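Local coordinates for protein, Family 18 Chitinase (Crocus vernus, PDB 3SIM) that probably binds chitin and hydrolyses its glycosidic linkages, as a TIM-barrel chitinase of glycosyl hydrolase family 18, at residues F52-D57 / Q115-D120. Residues are numbered along the deposited sequence; the frame is centred on the assembly and turned at random.
Sequences FNVFWD and QRYNLD. With ACT (acetate ion), chain C.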
loop_
_atom_site.group_PDB
_atom_site.type_symbol
_atom_site.label_atom_id
_atom_site.label_comp_id
_atom_site.label_asym_id
_atom_site.label_seq_id
_atom_site.Cartn_x
_atom_site.Cartn_y
_atom_site.Cartn_z
ATOM N N PHE A 52 -0.786 1.653 -17.485
ATOM C CA PHE A 52 -0.013 2.205 -16.400
ATOM C C PHE A 52 1.270 2.922 -16.798
ATOM O O PHE A 52 1.994 2.448 -17.585
ATOM C CB PHE A 52 0.198 1.129 -15.350
ATOM C CG PHE A 52 -1.040 0.842 -14.585
ATOM C CD1 PHE A 52 -1.344 1.569 -13.442
ATOM C CD2 PHE A 52 -1.961 -0.037 -15.059
ATOM C CE1 PHE A 52 -2.509 1.353 -12.769
ATOM C CE2 PHE A 52 -3.125 -0.237 -14.410
ATOM C CZ PHE A 52 -3.388 0.452 -13.239
ATOM N N ASN A 53 1.492 4.058 -16.189
ATOM C CA ASN A 53 2.712 4.806 -16.192
ATOM C C ASN A 53 3.362 4.869 -14.792
ATOM O O ASN A 53 2.689 4.740 -13.842
ATOM C CB ASN A 53 2.461 6.212 -16.743
ATOM C CG ASN A 53 2.308 6.236 -18.237
ATOM O OD1 ASN A 53 3.145 5.783 -18.933
ATOM N ND2 ASN A 53 1.237 6.748 -18.702
ATOM N N VAL A 54 4.670 5.042 -14.740
ATOM C CA VAL A 54 5.467 5.086 -13.541
ATOM C C VAL A 54 5.579 6.520 -12.959
ATOM O O VAL A 54 6.101 7.323 -13.593
ATOM C CB VAL A 54 6.864 4.491 -13.805
ATOM C CG1 VAL A 54 7.841 4.838 -12.737
ATOM C CG2 VAL A 54 6.803 3.011 -13.994
ATOM N N PHE A 55 5.048 6.804 -11.780
ATOM C CA PHE A 55 5.110 8.162 -11.223
ATOM C C PHE A 55 6.114 8.431 -10.104
ATOM O O PHE A 55 6.284 9.515 -9.673
ATOM C CB PHE A 55 3.725 8.701 -10.917
ATOM C CG PHE A 55 2.918 9.042 -12.132
ATOM C CD1 PHE A 55 2.200 8.091 -12.758
ATOM C CD2 PHE A 55 2.881 10.310 -12.647
ATOM C CE1 PHE A 55 1.497 8.372 -13.853
ATOM C CE2 PHE A 55 2.144 10.597 -13.740
ATOM C CZ PHE A 55 1.464 9.630 -14.354
ATOM N N TRP A 56 6.746 7.374 -9.630
ATOM C CA TRP A 56 7.929 7.517 -8.814
ATOM C C TRP A 56 9.136 7.755 -9.675
ATOM O O TRP A 56 9.076 7.585 -10.862
ATOM C CB TRP A 56 8.206 6.345 -7.855
ATOM C CG TRP A 56 8.648 5.090 -8.461
ATOM C CD1 TRP A 56 9.907 4.661 -8.612
ATOM C CD2 TRP A 56 7.828 4.097 -9.003
ATOM N NE1 TRP A 56 9.938 3.468 -9.224
ATOM C CE2 TRP A 56 8.663 3.083 -9.470
ATOM C CE3 TRP A 56 6.453 3.941 -9.123
ATOM C CZ2 TRP A 56 8.175 1.957 -10.048
ATOM C CZ3 TRP A 56 5.986 2.843 -9.693
ATOM C CH2 TRP A 56 6.832 1.860 -10.162
ATOM N N ASP A 57 10.210 8.133 -9.026
ATOM C CA ASP A 57 11.458 8.487 -9.692
ATOM C C ASP A 57 12.403 7.271 -9.887
ATOM O O ASP A 57 13.099 6.867 -9.000
ATOM C CB ASP A 57 12.107 9.695 -8.969
ATOM C CG ASP A 57 13.370 10.241 -9.672
ATOM O OD1 ASP A 57 13.908 9.640 -10.533
ATOM O OD2 ASP A 57 13.804 11.269 -9.291
ATOM N N GLN A 115 8.124 -7.066 -14.200
ATOM C CA GLN A 115 9.314 -7.789 -14.683
ATOM C C GLN A 115 10.545 -6.885 -14.771
ATOM O O GLN A 115 11.560 -7.211 -14.326
ATOM C CB GLN A 115 9.058 -8.528 -16.018
ATOM C CG GLN A 115 7.949 -9.569 -15.982
ATOM C CD GLN A 115 7.636 -10.209 -17.335
ATOM O OE1 GLN A 115 7.818 -9.625 -18.353
ATOM N NE2 GLN A 115 7.168 -11.397 -17.309
ATOM N N ARG A 116 10.375 -5.705 -15.323
ATOM C CA ARG A 116 11.452 -4.757 -15.455
ATOM C C ARG A 116 12.066 -4.288 -14.133
ATOM O O ARG A 116 13.233 -4.210 -14.063
ATOM C CB ARG A 116 11.088 -3.557 -16.338
ATOM C CG ARG A 116 12.290 -2.805 -16.862
ATOM C CD ARG A 116 11.909 -1.670 -17.806
ATOM N NE ARG A 116 11.822 -0.381 -17.156
ATOM C CZ ARG A 116 12.866 0.323 -16.789
ATOM N NH1 ARG A 116 12.733 1.467 -16.255
ATOM N NH2 ARG A 116 14.058 -0.127 -17.009
ATOM N N TYR A 117 11.261 -4.015 -13.114
ATOM C CA TYR A 117 11.756 -3.574 -11.820
ATOM C C TYR A 117 12.104 -4.747 -10.848
ATOM O O TYR A 117 12.493 -4.535 -9.727
ATOM C CB TYR A 117 10.846 -2.526 -11.165
ATOM C CG TYR A 117 10.874 -1.131 -11.813
ATOM C CD1 TYR A 117 10.203 -0.878 -12.975
ATOM C CD2 TYR A 117 11.556 -0.097 -11.230
ATOM C CE1 TYR A 117 10.240 0.383 -13.559
ATOM C CE2 TYR A 117 11.572 1.138 -11.767
ATOM C CZ TYR A 117 10.926 1.384 -12.936
ATOM O OH TYR A 117 10.956 2.605 -13.463
ATOM N N ASN A 118 11.973 -5.965 -11.308
ATOM C CA ASN A 118 12.162 -7.117 -10.438
ATOM C C ASN A 118 11.202 -7.212 -9.208
ATOM O O ASN A 118 11.651 -7.502 -8.187
ATOM C CB ASN A 118 13.581 -7.127 -9.820
ATOM C CG ASN A 118 14.696 -6.726 -10.780
ATOM O OD1 ASN A 118 15.387 -5.707 -10.585
ATOM N ND2 ASN A 118 14.871 -7.521 -11.809
ATOM N N LEU A 119 9.943 -6.870 -9.355
ATOM C CA LEU A 119 8.958 -6.782 -8.262
ATOM C C LEU A 119 8.296 -8.108 -7.899
ATOM O O LEU A 119 8.190 -8.977 -8.710
ATOM C CB LEU A 119 7.913 -5.714 -8.576
ATOM C CG LEU A 119 8.362 -4.274 -8.888
ATOM C CD1 LEU A 119 7.191 -3.312 -9.116
ATOM C CD2 LEU A 119 9.369 -3.749 -7.906
ATOM N N ASP A 120 7.818 -8.195 -6.674
ATOM C CA ASP A 120 7.225 -9.374 -6.085
ATOM C C ASP A 120 5.706 -9.351 -5.829
ATOM O O ASP A 120 5.087 -10.361 -5.577
ATOM C CB ASP A 120 7.949 -9.639 -4.781
ATOM C CG ASP A 120 9.445 -9.659 -4.946
ATOM O OD1 ASP A 120 9.923 -10.650 -5.492
ATOM O OD2 ASP A 120 10.080 -8.650 -4.564
HETATM C C ACT C . 0.076 6.129 -22.205
HETATM O O ACT C . -1.033 6.090 -22.789
HETATM O OXT ACT C . 0.406 7.264 -21.780
HETATM C CH3 ACT C . 0.937 4.895 -22.019
#
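Trp-56 and Tyr-117 form an edge-to-face aromatic pair, the indole presenting its NE1–CZ2 edge to one face of the phenol. The indole six-membered ring and the phenol ring have centroids 5.3 Å apart and planes inclined at 68°. Trp-56 CZ2 stands 3.9 Å from Tyr-117 CE2, offset toward the rim of the phenol, and Trp-56 NE1 lies 3.8 Å from the same CE2. That N-H is not spent on the ring: it is hydrogen-bonded to Leu-61 O, a bond that helps fix the rotation of the indole.

Val-54 adds apolar contacts through both methyls. CG1, anti to the backbone N (chi1 164°), covers the centre of one indole face from 3.7 Å above its plane and also comes within 3.9 Å of Tyr-117 OH. CG2 approaches the phenol obliquely, 4.3 Å from Tyr-117 CE1. An alanine in place of Tyr-117 would probably leave the indole edge without its aromatic partner and open a gap beside Val-54.

Away from the rings, Asn-53 ND2 donates a nearly straight hydrogen bond (N-H...O 166°) to OXT of an acetate ion, probably from the crystallisation liquor, at 3.2 Å.

Asn-118, with positive phi, forms the Schellman motif that follows helix 99-116. In the TIM barrel, the contact joins short strand 53-54, antiparallel to strand 28-37, and the loop after it to the turn following helix 99-116, with Pro-63 and Ile-66 of helix 63-72 against Tyr-117 and Val-80 of strand 76-83 against Trp-56.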